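Local coordinates for CYTH domain-containing protein (Pyrococcus horikoshii, PDB 2DC4) that is of unknown function but, as a CYTH-family protein related to class IV adenylyl cyclases, probably acts on a phosphate-rich substrate inside its barrel, at residues Ile3-Arg8 and Arg66-Tyr71; Ile28-Asp33 and Ile49-Lys54; Ser40-Arg45 and Ile57-Ile62. All coordinates share one frame; numbering follows the deposited sequence.

Interaction 1 of 3, residues Ile3-Arg8 and Arg66-Tyr71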
loop_
_atom_site.group_PDB
_atom_site.type_symbol
_atom_site.label_atom_id
_atom_site.label_comp_id
_atom_site.label_asym_id
_atom_site.label_seq_id
_atom_site.Cartn_x
_atom_site.Cartn_y
_atom_site.Cartn_z
ATOM N N ILE A 3 -16.043 -10.005 -13.256
ATOM C CA ILE A 3 -16.438 -10.963 -14.284
ATOM C C ILE A 3 -15.818 -10.526 -15.605
ATOM O O ILE A 3 -16.041 -9.407 -16.073
ATOM C CB ILE A 3 -17.971 -11.033 -14.439
ATOM C CG1 ILE A 3 -18.604 -11.521 -13.132
ATOM C CG2 ILE A 3 -18.338 -11.975 -15.579
ATOM C CD1 ILE A 3 -18.158 -12.917 -12.703
ATOM N N GLU A 4 -15.035 -11.410 -16.210
ATOM C CA GLU A 4 -14.391 -11.065 -17.461
ATOM C C GLU A 4 -13.925 -12.268 -18.264
ATOM O O GLU A 4 -13.595 -13.313 -17.709
ATOM C CB GLU A 4 -13.197 -10.154 -17.184
ATOM C CG GLU A 4 -12.253 -10.685 -16.122
ATOM C CD GLU A 4 -11.008 -9.833 -15.973
ATOM O OE1 GLU A 4 -11.142 -8.594 -15.895
ATOM O OE2 GLU A 4 -9.897 -10.402 -15.926
ATOM N N VAL A 5 -13.917 -12.108 -19.582
ATOM C CA VAL A 5 -13.459 -13.152 -20.482
ATOM C C VAL A 5 -12.361 -12.533 -21.339
ATOM O O VAL A 5 -12.502 -11.413 -21.832
ATOM C CB VAL A 5 -14.591 -13.660 -21.391
ATOM C CG1 VAL A 5 -14.081 -14.788 -22.274
ATOM C CG2 VAL A 5 -15.752 -14.145 -20.532
ATOM N N LYS A 6 -11.270 -13.269 -21.501
ATOM C CA LYS A 6 -10.122 -12.807 -22.271
ATOM C C LYS A 6 -10.084 -13.510 -23.622
ATOM O O LYS A 6 -10.357 -14.708 -23.706
ATOM C CB LYS A 6 -8.832 -13.109 -21.503
ATOM C CG LYS A 6 -7.561 -12.582 -22.163
ATOM C CD LYS A 6 -6.311 -13.032 -21.405
ATOM C CE LYS A 6 -6.320 -12.546 -19.966
ATOM N NZ LYS A 6 -5.105 -13.001 -19.231
ATOM N N PHE A 7 -9.737 -12.765 -24.666
ATOM C CA PHE A 7 -9.653 -13.314 -26.018
ATOM C C PHE A 7 -8.323 -12.985 -26.684
ATOM O O PHE A 7 -7.792 -11.884 -26.526
ATOM C CB PHE A 7 -10.774 -12.758 -26.908
ATOM C CG PHE A 7 -12.159 -13.030 -26.394
ATOM C CD1 PHE A 7 -12.727 -12.218 -25.417
ATOM C CD2 PHE A 7 -12.901 -14.092 -26.897
ATOM C CE1 PHE A 7 -14.016 -12.457 -24.948
ATOM C CE2 PHE A 7 -14.195 -14.340 -26.436
ATOM C CZ PHE A 7 -14.754 -13.521 -25.460
ATOM N N ARG A 8 -7.789 -13.941 -27.439
ATOM C CA ARG A 8 -6.546 -13.709 -28.167
ATOM C C ARG A 8 -7.063 -13.056 -29.443
ATOM O O ARG A 8 -7.951 -13.597 -30.108
ATOM C CB ARG A 8 -5.851 -15.042 -28.467
ATOM C CG ARG A 8 -4.338 -14.989 -28.417
ATOM C CD ARG A 8 -3.767 -16.376 -28.129
ATOM N NE ARG A 8 -2.450 -16.289 -27.510
ATOM C CZ ARG A 8 -2.022 -17.107 -26.557
ATOM N NH1 ARG A 8 -2.806 -18.075 -26.115
ATOM N NH2 ARG A 8 -0.822 -16.947 -26.029
ATOM N N ARG A 66 -12.134 -21.180 -14.864
ATOM C CA ARG A 66 -11.936 -20.645 -16.207
ATOM C C ARG A 66 -11.236 -19.293 -16.122
ATOM O O ARG A 66 -11.029 -18.629 -17.136
ATOM C CB ARG A 66 -13.277 -20.468 -16.920
ATOM C CG ARG A 66 -14.109 -21.736 -17.034
ATOM C CD ARG A 66 -15.429 -21.456 -17.740
ATOM N NE ARG A 66 -15.254 -21.184 -19.164
ATOM C CZ ARG A 66 -14.824 -22.081 -20.049
ATOM N NH1 ARG A 66 -14.522 -23.313 -19.655
ATOM N NH2 ARG A 66 -14.699 -21.750 -21.327
ATOM N N ASN A 67 -10.874 -18.892 -14.906
ATOM C CA ASN A 67 -10.214 -17.606 -14.693
ATOM C C ASN A 67 -11.106 -16.474 -15.202
ATOM O O ASN A 67 -10.621 -15.508 -15.787
ATOM C CB ASN A 67 -8.865 -17.574 -15.424
ATOM C CG ASN A 67 -7.813 -18.439 -14.755
ATOM O OD1 ASN A 67 -7.970 -18.847 -13.600
ATOM N ND2 ASN A 67 -6.742 -18.738 -15.480
ATOM N N GLU A 68 -12.409 -16.592 -14.963
ATOM C CA GLU A 68 -13.366 -15.586 -15.411
ATOM C C GLU A 68 -14.056 -14.828 -14.282
ATOM O O GLU A 68 -14.717 -13.821 -14.522
ATOM C CB GLU A 68 -14.424 -16.244 -16.306
ATOM C CG GLU A 68 -13.914 -16.604 -17.694
ATOM C CD GLU A 68 -14.906 -17.432 -18.497
ATOM O OE1 GLU A 68 -16.113 -17.408 -18.180
ATOM O OE2 GLU A 68 -14.473 -18.098 -19.461
ATOM N N GLU A 69 -13.901 -15.312 -13.054
ATOM C CA GLU A 69 -14.523 -14.666 -11.902
ATOM C C GLU A 69 -13.448 -14.420 -10.857
ATOM O O GLU A 69 -12.690 -15.328 -10.524
ATOM C CB GLU A 69 -15.620 -15.564 -11.321
ATOM C CG GLU A 69 -16.587 -16.106 -12.364
ATOM C CD GLU A 69 -17.684 -16.959 -11.752
ATOM O OE1 GLU A 69 -17.406 -17.658 -10.755
ATOM O OE2 GLU A 69 -18.817 -16.940 -12.277
ATOM N N PHE A 70 -13.374 -13.192 -10.350
ATOM C CA PHE A 70 -12.359 -12.855 -9.355
ATOM C C PHE A 70 -12.863 -11.937 -8.256
ATOM O O PHE A 70 -13.812 -11.182 -8.440
ATOM C CB PHE A 70 -11.166 -12.105 -9.981
ATOM C CG PHE A 70 -10.629 -12.700 -11.246
ATOM C CD1 PHE A 70 -11.361 -12.647 -12.428
ATOM C CD2 PHE A 70 -9.356 -13.260 -11.272
ATOM C CE1 PHE A 70 -10.831 -13.139 -13.614
ATOM C CE2 PHE A 70 -8.818 -13.756 -12.455
ATOM C CZ PHE A 70 -9.557 -13.695 -13.629
ATOM N N TYR A 71 -12.208 -12.011 -7.104
ATOM C CA TYR A 71 -12.501 -11.095 -6.016
ATOM C C TYR A 71 -11.298 -10.176 -6.160
ATOM O O TYR A 71 -10.166 -10.653 -6.221
ATOM C CB TYR A 71 -12.432 -11.754 -4.642
ATOM C CG TYR A 71 -12.438 -10.714 -3.542
ATOM C CD1 TYR A 71 -13.561 -9.922 -3.316
ATOM C CD2 TYR A 71 -11.293 -10.462 -2.789
ATOM C CE1 TYR A 71 -13.547 -8.901 -2.370
ATOM C CE2 TYR A 71 -11.267 -9.437 -1.838
ATOM C CZ TYR A 71 -12.396 -8.663 -1.639
ATOM O OH TYR A 71 -12.378 -7.642 -0.719
HETATM O O HOH W 1 -10.341 -14.353 -18.020
#

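Interaction 2 of 3, residues Ile28-Asp33 and Ile49-Lys54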
loop_
_atom_site.group_PDB
_atom_site.type_symbol
_atom_site.label_atom_id
_atom_site.label_comp_id
_atom_site.label_asym_id
_atom_site.label_seq_id
_atom_site.Cartn_x
_atom_site.Cartn_y
_atom_site.Cartn_z
ATOM N N ILE A 28 -5.450 5.407 -22.966
ATOM C CA ILE A 28 -4.424 4.376 -23.078
ATOM C C ILE A 28 -3.606 4.386 -21.794
ATOM O O ILE A 28 -3.273 5.455 -21.280
ATOM C CB ILE A 28 -3.467 4.657 -24.257
ATOM C CG1 ILE A 28 -4.232 4.584 -25.580
ATOM C CG2 ILE A 28 -2.313 3.651 -24.252
ATOM C CD1 ILE A 28 -3.415 5.034 -26.780
ATOM N N GLU A 29 -3.309 3.205 -21.264
ATOM C CA GLU A 29 -2.498 3.094 -20.052
ATOM C C GLU A 29 -1.279 2.218 -20.321
ATOM O O GLU A 29 -1.417 1.074 -20.748
ATOM C CB GLU A 29 -3.308 2.490 -18.894
ATOM C CG GLU A 29 -4.429 3.390 -18.376
ATOM C CD GLU A 29 -5.162 2.810 -17.175
ATOM O OE1 GLU A 29 -4.932 1.631 -16.833
ATOM O OE2 GLU A 29 -5.985 3.537 -16.573
ATOM N N GLU A 30 -0.088 2.765 -20.085
ATOM C CA GLU A 30 1.145 2.004 -20.263
ATOM C C GLU A 30 1.429 1.450 -18.876
ATOM O O GLU A 30 1.875 2.173 -17.983
ATOM C CB GLU A 30 2.274 2.920 -20.735
ATOM C CG GLU A 30 1.971 3.588 -22.073
ATOM C CD GLU A 30 3.132 4.399 -22.604
ATOM O OE1 GLU A 30 4.220 3.818 -22.794
ATOM O OE2 GLU A 30 2.956 5.616 -22.837
ATOM N N GLN A 31 1.158 0.159 -18.700
ATOM C CA GLN A 31 1.297 -0.484 -17.403
ATOM C C GLN A 31 2.482 -1.417 -17.223
ATOM O O GLN A 31 2.926 -2.086 -18.156
ATOM C CB GLN A 31 0.019 -1.272 -17.093
ATOM C CG GLN A 31 -1.274 -0.570 -17.494
ATOM C CD GLN A 31 -2.494 -1.421 -17.218
ATOM O OE1 GLN A 31 -2.457 -2.642 -17.373
ATOM N NE2 GLN A 31 -3.592 -0.781 -16.812
ATOM N N GLU A 32 2.981 -1.457 -15.994
ATOM C CA GLU A 32 4.079 -2.337 -15.628
ATOM C C GLU A 32 3.662 -2.943 -14.296
ATOM O O GLU A 32 3.532 -2.224 -13.301
ATOM C CB GLU A 32 5.384 -1.550 -15.461
ATOM C CG GLU A 32 6.584 -2.429 -15.124
ATOM C CD GLU A 32 7.884 -1.650 -15.012
ATOM O OE1 GLU A 32 8.169 -0.836 -15.915
ATOM O OE2 GLU A 32 8.623 -1.863 -14.026
ATOM N N ASP A 33 3.424 -4.253 -14.293
ATOM C CA ASP A 33 3.004 -4.963 -13.089
ATOM C C ASP A 33 4.071 -5.896 -12.557
ATOM O O ASP A 33 4.595 -6.728 -13.292
ATOM C CB ASP A 33 1.760 -5.817 -13.354
ATOM C CG ASP A 33 0.600 -5.022 -13.892
ATOM O OD1 ASP A 33 0.551 -3.803 -13.648
ATOM O OD2 ASP A 33 -0.274 -5.631 -14.549
ATOM N N ILE A 49 1.455 2.873 -13.706
ATOM C CA ILE A 49 0.925 3.322 -14.986
ATOM C C ILE A 49 1.842 4.489 -15.293
ATOM O O ILE A 49 1.664 5.592 -14.793
ATOM C CB ILE A 49 -0.519 3.797 -14.876
ATOM C CG1 ILE A 49 -1.360 2.717 -14.187
ATOM C CG2 ILE A 49 -1.081 4.065 -16.277
ATOM C CD1 ILE A 49 -2.830 3.073 -14.041
ATOM N N ASN A 50 2.842 4.218 -16.114
ATOM C CA ASN A 50 3.851 5.207 -16.433
ATOM C C ASN A 50 3.448 6.495 -17.133
ATOM O O ASN A 50 4.123 7.515 -16.972
ATOM C CB ASN A 50 4.978 4.501 -17.177
ATOM C CG ASN A 50 5.456 3.268 -16.432
ATOM O OD1 ASN A 50 6.238 3.362 -15.484
ATOM N ND2 ASN A 50 5.017 2.097 -16.882
ATOM N N ASN A 51 2.356 6.475 -17.889
ATOM C CA ASN A 51 1.931 7.681 -18.586
ATOM C C ASN A 51 0.915 8.521 -17.813
ATOM O O ASN A 51 0.603 9.640 -18.216
ATOM C CB ASN A 51 1.368 7.320 -19.969
ATOM C CG ASN A 51 0.128 6.460 -19.885
ATOM O OD1 ASN A 51 0.092 5.487 -19.139
ATOM N ND2 ASN A 51 -0.896 6.810 -20.661
ATOM N N THR A 52 0.402 7.995 -16.702
ATOM C CA THR A 52 -0.578 8.744 -15.912
ATOM C C THR A 52 -0.063 9.088 -14.518
ATOM O O THR A 52 -0.666 9.898 -13.810
ATOM C CB THR A 52 -1.896 7.968 -15.737
ATOM O OG1 THR A 52 -1.676 6.831 -14.892
ATOM C CG2 THR A 52 -2.427 7.508 -17.083
ATOM N N GLY A 53 1.044 8.466 -14.127
ATOM C CA GLY A 53 1.615 8.721 -12.814
ATOM C C GLY A 53 0.896 8.025 -11.671
ATOM O O GLY A 53 1.132 8.344 -10.505
ATOM N N LYS A 54 0.024 7.074 -11.990
ATOM C CA LYS A 54 -0.720 6.346 -10.959
ATOM C C LYS A 54 -0.073 5.004 -10.613
ATOM O O LYS A 54 0.555 4.372 -11.464
ATOM C CB LYS A 54 -2.155 6.095 -11.423
ATOM C CG LYS A 54 -3.028 7.335 -11.527
ATOM C CD LYS A 54 -3.347 7.895 -10.150
ATOM C CE LYS A 54 -4.543 8.831 -10.212
ATOM N NZ LYS A 54 -4.878 9.391 -8.872
#

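Interaction 3 of 3, residues Ser40-Arg45 and Ile57-Ile62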
loop_
_atom_site.group_PDB
_atom_site.type_symbol
_atom_site.label_atom_id
_atom_site.label_comp_id
_atom_site.label_asym_id
_atom_site.label_seq_id
_atom_site.Cartn_x
_atom_site.Cartn_y
_atom_site.Cartn_z
ATOM N N SER A 40 -1.915 -20.739 -4.638
ATOM C CA SER A 40 -3.083 -20.765 -5.507
ATOM C C SER A 40 -4.349 -20.684 -4.662
ATOM O O SER A 40 -4.401 -21.230 -3.561
ATOM C CB SER A 40 -3.096 -22.053 -6.336
ATOM O OG SER A 40 -4.250 -22.119 -7.150
ATOM N N PRO A 41 -5.390 -20.003 -5.168
ATOM C CA PRO A 41 -5.434 -19.318 -6.462
ATOM C C PRO A 41 -5.382 -17.803 -6.281
ATOM O O PRO A 41 -6.176 -17.075 -6.874
ATOM C CB PRO A 41 -6.774 -19.761 -7.011
ATOM C CG PRO A 41 -7.633 -19.642 -5.785
ATOM C CD PRO A 41 -6.757 -20.195 -4.652
ATOM N N LYS A 42 -4.446 -17.332 -5.464
ATOM C CA LYS A 42 -4.329 -15.904 -5.195
ATOM C C LYS A 42 -3.246 -15.200 -6.011
ATOM O O LYS A 42 -2.249 -15.808 -6.399
ATOM C CB LYS A 42 -4.079 -15.691 -3.701
ATOM C CG LYS A 42 -5.142 -16.342 -2.828
ATOM C CD LYS A 42 -4.800 -16.246 -1.354
ATOM C CE LYS A 42 -5.840 -16.960 -0.510
ATOM N NZ LYS A 42 -7.206 -16.401 -0.731
ATOM N N LEU A 43 -3.462 -13.909 -6.258
ATOM C CA LEU A 43 -2.533 -13.076 -7.023
ATOM C C LEU A 43 -2.232 -11.792 -6.261
ATOM O O LEU A 43 -3.090 -11.270 -5.554
ATOM C CB LEU A 43 -3.145 -12.691 -8.373
ATOM C CG LEU A 43 -3.498 -13.790 -9.375
ATOM C CD1 LEU A 43 -4.335 -13.190 -10.503
ATOM C CD2 LEU A 43 -2.225 -14.411 -9.919
ATOM N N LEU A 44 -1.015 -11.284 -6.418
ATOM C CA LEU A 44 -0.612 -10.038 -5.772
ATOM C C LEU A 44 0.334 -9.304 -6.702
ATOM O O LEU A 44 1.312 -9.876 -7.186
ATOM C CB LEU A 44 0.104 -10.301 -4.441
ATOM C CG LEU A 44 0.627 -9.060 -3.699
ATOM C CD1 LEU A 44 -0.530 -8.139 -3.337
ATOM C CD2 LEU A 44 1.371 -9.494 -2.447
ATOM N N ARG A 45 0.056 -8.033 -6.956
ATOM C CA ARG A 45 0.938 -7.275 -7.825
ATOM C C ARG A 45 0.939 -5.804 -7.478
ATOM O O ARG A 45 0.013 -5.292 -6.842
ATOM C CB ARG A 45 0.510 -7.421 -9.289
ATOM C CG ARG A 45 -0.762 -6.663 -9.597
ATOM C CD ARG A 45 -1.251 -6.832 -11.027
ATOM N NE ARG A 45 -2.493 -6.087 -11.211
ATOM C CZ ARG A 45 -3.538 -6.530 -11.901
ATOM N NH1 ARG A 45 -3.497 -7.723 -12.479
ATOM N NH2 ARG A 45 -4.630 -5.783 -11.997
ATOM N N ILE A 57 -1.756 -1.219 -5.598
ATOM C CA ILE A 57 -1.421 -2.525 -5.063
ATOM C C ILE A 57 -2.711 -3.266 -5.365
ATOM O O ILE A 57 -3.800 -2.748 -5.092
ATOM C CB ILE A 57 -1.202 -2.543 -3.543
ATOM C CG1 ILE A 57 0.113 -1.840 -3.204
ATOM C CG2 ILE A 57 -1.205 -3.998 -3.046
ATOM C CD1 ILE A 57 0.456 -1.840 -1.716
ATOM N N THR A 58 -2.607 -4.449 -5.954
ATOM C CA THR A 58 -3.799 -5.220 -6.269
ATOM C C THR A 58 -3.680 -6.672 -5.825
ATOM O O THR A 58 -2.664 -7.332 -6.048
ATOM C CB THR A 58 -4.103 -5.217 -7.782
ATOM O OG1 THR A 58 -3.072 -5.935 -8.460
ATOM C CG2 THR A 58 -4.176 -3.803 -8.329
ATOM N N TYR A 59 -4.740 -7.150 -5.186
ATOM C CA TYR A 59 -4.828 -8.523 -4.700
ATOM C C TYR A 59 -6.033 -9.148 -5.381
ATOM O O TYR A 59 -7.091 -8.522 -5.478
ATOM C CB TYR A 59 -5.049 -8.537 -3.186
ATOM C CG TYR A 59 -5.412 -9.895 -2.609
ATOM C CD1 TYR A 59 -4.427 -10.809 -2.239
ATOM C CD2 TYR A 59 -6.746 -10.257 -2.428
ATOM C CE1 TYR A 59 -4.762 -12.052 -1.699
ATOM C CE2 TYR A 59 -7.093 -11.497 -1.892
ATOM C CZ TYR A 59 -6.098 -12.387 -1.528
ATOM O OH TYR A 59 -6.435 -13.607 -0.976
ATOM N N LYS A 60 -5.873 -10.377 -5.851
ATOM C CA LYS A 60 -6.976 -11.070 -6.499
ATOM C C LYS A 60 -7.049 -12.518 -6.073
ATOM O O LYS A 60 -6.038 -13.150 -5.768
ATOM C CB LYS A 60 -6.841 -11.031 -8.020
ATOM C CG LYS A 60 -7.033 -9.671 -8.657
ATOM C CD LYS A 60 -7.105 -9.804 -10.171
ATOM C CE LYS A 60 -7.294 -8.453 -10.842
ATOM N NZ LYS A 60 -7.425 -8.573 -12.324
ATOM N N GLU A 61 -8.268 -13.033 -6.045
ATOM C CA GLU A 61 -8.500 -14.423 -5.708
ATOM C C GLU A 61 -9.385 -14.986 -6.809
ATOM O O GLU A 61 -10.487 -14.491 -7.031
ATOM C CB GLU A 61 -9.205 -14.547 -4.357
ATOM C CG GLU A 61 -9.684 -15.957 -4.052
ATOM C CD GLU A 61 -10.121 -16.126 -2.614
ATOM O OE1 GLU A 61 -10.988 -15.349 -2.159
ATOM O OE2 GLU A 61 -9.596 -17.039 -1.941
ATOM N N ILE A 62 -8.884 -16.000 -7.509
ATOM C CA ILE A 62 -9.636 -16.643 -8.583
ATOM C C ILE A 62 -10.787 -17.397 -7.933
ATOM O O ILE A 62 -10.575 -18.143 -6.978
ATOM C CB ILE A 62 -8.780 -17.673 -9.347
ATOM C CG1 ILE A 62 -7.398 -17.095 -9.662
ATOM C CG2 ILE A 62 -9.502 -18.100 -10.618
ATOM C CD1 ILE A 62 -7.421 -15.822 -10.452
#

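Interaction 1 of 3, residues Ile3-Arg8 and Arg66-Tyr71
Glu4 and Glu68 meet through their backbones: Glu4 N donates to Glu68 O at 3.0 Å with an N-H...O angle of 164°. The same oxygen also receives the CA-H of Ile3, with Ile3 CA to Glu68 O at 3.3 Å, so it is approached by two neighbouring residues of the strand. Ile3 and Glu69 form an antiparallel non-hydrogen-bonded pair whose side chains run side by side, Ile3 CD1 resting 3.6 Å from Glu69 CG. Glu4 crosses Phe70 at about a right angle. Its chi1 of 51° brings Glu4 CG to 3.8 Å from Phe70 CE1, and Glu4 OE2 lies 3.7 Å from the same ring atom, with the carboxylate and ring planes 73° apart. On the face of Val5, Val5 CG2 packs alongside the Glu68 carboxylate, 4.0 Å from Glu68 CD. That carboxylate is held by two cations: Arg66 NE reaches Glu68 OE2 from above its plane at 3.2 Å, and Lys137 takes OE1. An alanine at Glu68 would probably leave Arg66 and Lys137 without this shared mate and open a gap beside Val5. Asp64 OD1 accepts from both Glu68 N and Glu69 N, fixing the turn into strand 69-76. Strand 2-8 is thus flanked by strand 69-76 and, through backbone bonds, strand 121-128, while helix 133-146 covers Ile3 and Val5.

Interaction 2 of 3, residues Ile28-Asp33 and Ile49-Lys54
Asn51 uses both ends of its amide on the backbone of strand 24-36. Asn51 ND2 donates to Ile28 O at 2.8 Å; the oxygen lies in the amide plane, while ND2 stands 36° out of the carbonyl plane of Ile28. Glu30 N donates to Asn51 OD1 at 2.9 Å, almost straight at 178°, though from above the side-chain carbonyl plane (50° out of it). Glu30 O takes two donors: Asn50 N approaches it nearly in line with the carbonyl at 2.9 Å, and Asn50 ND2 adds a weak bond to Glu30 O at 3.3 Å. The loop belongs to the hairpin between strands 42-49 and 54-62, closed by Ile49 N donating to Lys54 O at 2.8 Å; Gly53 and Lys54 both face Ile49 in a G1 beta bulge, with Gly53 at a positive phi. Ile49, paired with Gln31 in antiparallel non-hydrogen-bonded fashion, lays CG2 against Glu29 CB at 3.8 Å and brings CD1 to the Glu29 carboxylate. Gln31 NE2 donates to Glu29 OE1 at 2.8 Å, and Lys100 supplies a donor to Gln31 OE1. Both carboxylate oxygens of Glu32 are met by lysines, OE1 by Lys99 and OE2 by Lys48.

Interaction 3 of 3, residues Ser40-Arg45 and Ile57-Ile62
Leu43 and Lys60 form an antiparallel hydrogen-bonded pair at the middle of the contact, Leu43 N reaching Lys60 O at 2.7 Å and Lys60 N returning a bond to Leu43 O. Beyond the non-hydrogen-bonded pair Leu44-Tyr59, Arg45 and Thr58 form the next hydrogen-bonded pair, with Arg45 N to Thr58 O at 3.0 Å. Strands 42-45 and 57-62 approach to 4.6 Å between axes and run at 166° to each other. The tightly packed part lies toward this end. Leu44 CD1 meets Ile57 CG2 at 4.2 Å, and the pair is covered by Phe87 of helix 80-89 and by Leu86 of the second subunit. Behind it, on the other face of the sheet, the extended Arg45 chain passes Thr58, and Tyr35 OH receives a hydrogen bond from Arg45 NH1. Arg45 NH2 and Lys60 NZ, 4.0 Å apart, put like charges close together; Lys60 also makes a cation-pi contact with Phe70.

Residues at the other end are partly exposed. On one side Lys42 runs alongside Glu61, its CD at the edge of the Tyr59 ring, and the bend at its last torsion (chi4 -58°) sets NZ between two acceptors. Lys42 NZ is 2.8 Å from Glu61 OE2, a salt bridge in which NZ comes to OE2 from above the carboxylate plane, and 2.9 Å from Tyr59 OH. Pro41, Leu43 and Ile62 make an apolar patch: Pro41 CB touches Ile62 CB at 3.7 Å, and Leu43 CD1 meets Ile62 CD1. Pro41, preceded by a cis peptide bond, accepts Ile62 N on its O. The whole is a beta hairpin in a closed antiparallel barrel. Leu44 and Tyr59 pack on Leu86 of the second subunit from a face that also bears Lys42 and Glu61; Arg45 and Lys60 lie on the opposite face, consistent with the triphosphate tunnel fold of CYTH proteins.

All three contacts belong to one antiparallel barrel and are partly buried. Interactions 1 and 3 have no exposed touching residue (four of seven and five of eleven are buried); interaction 2 lies at a loop end with exposed Asn50 and Asn51. Interactions 1 and 3 touch: Tyr71 N lies 3.0 Å from Glu61 O, a probable hydrogen bond. Interaction 3 buries 678 Å² on a regular ladder and has the cross-strand salt bridge; interaction 1, at 275 Å², crosses by one backbone hydrogen bond, CA-H...O contacts and packing, its Glu68 ion pairs going to Arg66 of the same segment and Lys137. In interaction 2 two asparagine side chains and one backbone N-H hold the strand. It touches interaction 3 where Asp33 packs on Arg45.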